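Local coordinates for alpha-catenin-like protein hmp-1 (Caenorhabditis elegans, PDB 5H5M), which belongs to the cadherin-catenin complex of adherens junctions, binds beta-catenin and actin filaments, and is required for cell migration and shape change during embryonic body enclosure and elongation, at residues Ala137-Ser149 against Val193-Thr205. Numbering follows the deposited sequence.
Sequences AKEGHEENTRYRS and VAQAAILLCHQPT
Cys201 fills the hollow where the chain turns from Ala137 into helix 142-149. Its SG, anti to the backbone N (chi1 175°), lies 3.6 Å from Glu142 CA and is flanked by the Gly140 carbonyl and the hydroxyl of Thr145. Next to Cys201, the Ala137 methyl is a small bump set against the backbone of helix 193-202, its CB 3.3 Å from Ala197 O, with the Leu200 CD2 branch beside it. Pro204 closes the end of this surface, its CG 3.5 Å from Gly140 N, next to the cis peptide bond that precedes the glycine. The axes of segments 142-149 and 193-202 come within 9.9 Å and run antiparallel at 177°; their helices belong to the end of a four-helix bundle of the M domain, a fold of the vinculin/alpha-catenin family, and Leu133 of helix 128-137 and Met213 of helix 207-233 also touch Ala197. Further along helix 142-149, the CG2 methyl of Thr145 meets Ile198 CD1 at 3.6 Å, while the Ser149 hydroxyl abuts the Ala194 methyl. The bent Glu142 chain brings its carboxylate almost coplanar with the His202 ring, and a weak hydrogen bond runs from His202 NE2 to Glu142 OE1 (2.8 Å, 125°). Arg146 NE forms a salt bridge with Glu142 OE2 (2.7 Å), approaching from above the carboxylate plane, while NH1 of the guanidinium lies obliquely against the CG2 methyl of Ile198. An alanine in place of Glu142 is likely to leave Arg146 without its carboxylate mate and the His202 ring freer to turn. Thr145 OG1 donates to His141 O, which also accepts from Thr145 N, tying the first turn of the helix together next to the cysteine sulfur.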
# COMPACT_ATOMS: atom_id res chain seq x y z
N ALA A 137 -3.57 26.85 -11.97
CA ALA A 137 -2.53 27.82 -12.29
C ALA A 137 -2.71 28.40 -13.70
O ALA A 137 -2.35 29.55 -13.95
CB ALA A 137 -1.15 27.19 -12.16
N LYS A 138 -3.28 27.61 -14.60
CA LYS A 138 -3.48 28.06 -15.98
C LYS A 138 -4.57 29.12 -16.11
O LYS A 138 -4.69 29.76 -17.15
CB LYS A 138 -3.80 26.87 -16.89
CG LYS A 138 -2.60 26.04 -17.27
CD LYS A 138 -2.95 25.00 -18.32
CE LYS A 138 -1.73 24.17 -18.70
NZ LYS A 138 -2.06 23.11 -19.70
N GLU A 139 -5.37 29.30 -15.06
CA GLU A 139 -6.55 30.16 -15.14
C GLU A 139 -6.31 31.68 -15.02
O GLU A 139 -6.91 32.44 -15.79
CB GLU A 139 -7.58 29.72 -14.10
CG GLU A 139 -8.42 28.57 -14.62
CD GLU A 139 -9.81 28.53 -14.02
OE1 GLU A 139 -10.29 29.59 -13.56
OE2 GLU A 139 -10.43 27.44 -14.02
N GLY A 140 -5.49 32.18 -14.09
CA GLY A 140 -4.85 31.43 -13.02
C GLY A 140 -5.52 31.74 -11.70
O GLY A 140 -5.55 32.89 -11.24
N HIS A 141 -6.10 30.71 -11.09
CA HIS A 141 -6.89 30.85 -9.87
C HIS A 141 -5.99 30.85 -8.63
O HIS A 141 -5.56 29.79 -8.17
CB HIS A 141 -7.91 29.72 -9.80
CG HIS A 141 -9.19 30.08 -9.13
ND1 HIS A 141 -9.35 30.02 -7.76
CD2 HIS A 141 -10.37 30.50 -9.62
CE1 HIS A 141 -10.57 30.38 -7.44
NE2 HIS A 141 -11.22 30.69 -8.56
N GLU A 142 -5.71 32.05 -8.11
CA GLU A 142 -4.80 32.22 -6.97
C GLU A 142 -5.19 31.37 -5.77
O GLU A 142 -4.35 30.68 -5.19
CB GLU A 142 -4.73 33.70 -6.57
CG GLU A 142 -3.97 33.97 -5.27
CD GLU A 142 -2.47 34.07 -5.47
OE1 GLU A 142 -2.01 33.94 -6.63
OE2 GLU A 142 -1.75 34.28 -4.48
N GLU A 143 -6.46 31.43 -5.40
CA GLU A 143 -6.95 30.72 -4.22
C GLU A 143 -6.86 29.21 -4.38
O GLU A 143 -6.50 28.50 -3.44
CB GLU A 143 -8.40 31.13 -3.93
CG GLU A 143 -8.58 32.60 -3.57
CD GLU A 143 -8.61 33.52 -4.78
OE1 GLU A 143 -8.40 33.02 -5.91
OE2 GLU A 143 -8.83 34.73 -4.61
N ASN A 144 -7.18 28.71 -5.57
CA ASN A 144 -7.14 27.27 -5.82
C ASN A 144 -5.72 26.75 -6.00
O ASN A 144 -5.41 25.64 -5.57
CB ASN A 144 -7.98 26.92 -7.06
CG ASN A 144 -9.46 26.99 -6.79
OD1 ASN A 144 -9.90 26.96 -5.64
ND2 ASN A 144 -10.25 27.08 -7.86
N THR A 145 -4.87 27.54 -6.64
CA THR A 145 -3.49 27.13 -6.86
C THR A 145 -2.78 26.91 -5.53
O THR A 145 -2.12 25.89 -5.35
CB THR A 145 -2.71 28.17 -7.69
OG1 THR A 145 -3.32 28.31 -8.98
CG2 THR A 145 -1.26 27.73 -7.87
N ARG A 146 -2.95 27.84 -4.60
CA ARG A 146 -2.33 27.72 -3.28
C ARG A 146 -2.88 26.54 -2.50
O ARG A 146 -2.15 25.86 -1.78
CB ARG A 146 -2.50 29.02 -2.49
CG ARG A 146 -1.83 30.21 -3.16
CD ARG A 146 -1.43 31.27 -2.15
NE ARG A 146 -0.83 32.43 -2.81
CZ ARG A 146 0.45 32.51 -3.16
NH1 ARG A 146 1.27 31.49 -2.92
NH2 ARG A 146 0.91 33.60 -3.75
N TYR A 147 -4.19 26.30 -2.63
CA TYR A 147 -4.80 25.12 -2.01
C TYR A 147 -4.25 23.84 -2.64
O TYR A 147 -3.81 22.94 -1.94
CB TYR A 147 -6.32 25.17 -2.14
CG TYR A 147 -6.99 23.91 -1.62
CD1 TYR A 147 -7.05 23.65 -0.26
CD2 TYR A 147 -7.55 22.99 -2.49
CE1 TYR A 147 -7.65 22.50 0.23
CE2 TYR A 147 -8.16 21.84 -2.01
CZ TYR A 147 -8.20 21.60 -0.66
OH TYR A 147 -8.80 20.45 -0.18
N ARG A 148 -4.28 23.78 -3.97
CA ARG A 148 -3.80 22.60 -4.69
C ARG A 148 -2.29 22.44 -4.53
O ARG A 148 -1.77 21.33 -4.57
CB ARG A 148 -4.17 22.68 -6.17
CG ARG A 148 -5.66 22.58 -6.44
CD ARG A 148 -6.24 21.31 -5.84
NE ARG A 148 -7.70 21.26 -5.97
CZ ARG A 148 -8.45 20.28 -5.49
NH1 ARG A 148 -7.89 19.25 -4.86
NH2 ARG A 148 -9.77 20.31 -5.64
N SER A 149 -1.58 23.56 -4.36
CA SER A 149 -0.15 23.53 -4.06
C SER A 149 0.10 22.80 -2.75
O SER A 149 0.95 21.92 -2.66
CB SER A 149 0.43 24.94 -4.00
OG SER A 149 1.77 24.93 -3.56
N VAL A 193 8.21 22.18 -8.04
CA VAL A 193 7.03 21.99 -8.88
C VAL A 193 5.91 22.90 -8.41
O VAL A 193 5.24 23.55 -9.21
CB VAL A 193 6.55 20.52 -8.86
CG1 VAL A 193 5.21 20.39 -9.58
CG2 VAL A 193 7.59 19.61 -9.48
N ALA A 194 5.71 22.96 -7.09
CA ALA A 194 4.70 23.83 -6.50
C ALA A 194 4.93 25.29 -6.88
O ALA A 194 4.02 25.97 -7.33
CB ALA A 194 4.68 23.67 -4.99
N GLN A 195 6.16 25.76 -6.69
CA GLN A 195 6.52 27.14 -7.00
C GLN A 195 6.37 27.47 -8.48
O GLN A 195 6.01 28.59 -8.83
CB GLN A 195 7.95 27.43 -6.54
CG GLN A 195 8.12 27.45 -5.03
CD GLN A 195 7.17 28.42 -4.35
OE1 GLN A 195 6.96 29.54 -4.82
NE2 GLN A 195 6.60 28.00 -3.23
N ALA A 196 6.65 26.50 -9.34
CA ALA A 196 6.49 26.68 -10.78
C ALA A 196 5.04 26.98 -11.13
O ALA A 196 4.75 27.74 -12.06
CB ALA A 196 6.98 25.46 -11.54
N ALA A 197 4.12 26.37 -10.39
CA ALA A 197 2.69 26.57 -10.60
C ALA A 197 2.27 27.94 -10.08
O ALA A 197 1.43 28.61 -10.68
CB ALA A 197 1.89 25.47 -9.92
N ILE A 198 2.85 28.35 -8.95
CA ILE A 198 2.58 29.66 -8.38
C ILE A 198 3.01 30.75 -9.36
O ILE A 198 2.31 31.74 -9.55
CB ILE A 198 3.31 29.86 -7.04
CG1 ILE A 198 2.96 28.75 -6.06
CG2 ILE A 198 2.97 31.22 -6.44
CD1 ILE A 198 1.49 28.68 -5.72
N LEU A 199 4.17 30.54 -9.99
CA LEU A 199 4.69 31.47 -10.98
C LEU A 199 3.80 31.53 -12.21
O LEU A 199 3.55 32.60 -12.76
CB LEU A 199 6.12 31.09 -11.38
CG LEU A 199 7.17 31.20 -10.27
CD1 LEU A 199 8.51 30.62 -10.72
CD2 LEU A 199 7.33 32.65 -9.83
N LEU A 200 3.31 30.37 -12.63
CA LEU A 200 2.41 30.29 -13.78
C LEU A 200 1.08 30.96 -13.46
O LEU A 200 0.51 31.66 -14.30
CB LEU A 200 2.18 28.85 -14.21
CG LEU A 200 1.14 28.66 -15.31
CD1 LEU A 200 1.53 29.46 -16.56
CD2 LEU A 200 0.93 27.19 -15.65
N CYS A 201 0.59 30.75 -12.25
CA CYS A 201 -0.67 31.34 -11.80
C CYS A 201 -0.64 32.86 -11.89
O CYS A 201 -1.62 33.49 -12.29
CB CYS A 201 -0.98 30.91 -10.37
SG CYS A 201 -2.45 31.68 -9.66
N HIS A 202 0.49 33.45 -11.52
CA HIS A 202 0.62 34.91 -11.48
C HIS A 202 0.80 35.52 -12.88
O HIS A 202 0.56 36.71 -13.06
CB HIS A 202 1.78 35.31 -10.57
CG HIS A 202 1.52 35.06 -9.12
ND1 HIS A 202 2.52 35.03 -8.17
CD2 HIS A 202 0.36 34.84 -8.45
CE1 HIS A 202 2.00 34.80 -6.98
NE2 HIS A 202 0.69 34.68 -7.12
N GLN A 203 1.22 34.71 -13.84
CA GLN A 203 1.39 35.17 -15.23
C GLN A 203 0.94 34.11 -16.24
O GLN A 203 1.76 33.59 -16.99
CB GLN A 203 2.85 35.54 -15.51
CG GLN A 203 3.45 36.56 -14.56
CD GLN A 203 4.78 37.09 -15.05
OE1 GLN A 203 4.88 37.58 -16.17
NE2 GLN A 203 5.80 37.00 -14.21
N PRO A 204 -0.37 33.81 -16.28
CA PRO A 204 -0.88 32.66 -17.04
C PRO A 204 -0.73 32.78 -18.55
O PRO A 204 -0.68 31.75 -19.24
CB PRO A 204 -2.37 32.62 -16.65
CG PRO A 204 -2.50 33.50 -15.45
CD PRO A 204 -1.45 34.55 -15.61
N THR A 205 -0.66 34.00 -19.08
CA THR A 205 -0.57 34.20 -20.52
C THR A 205 0.87 34.18 -21.02
O THR A 205 1.14 34.44 -22.19
CB THR A 205 -1.22 35.53 -20.94
OG1 THR A 205 -0.54 36.62 -20.31
CG2 THR A 205 -2.69 35.56 -20.55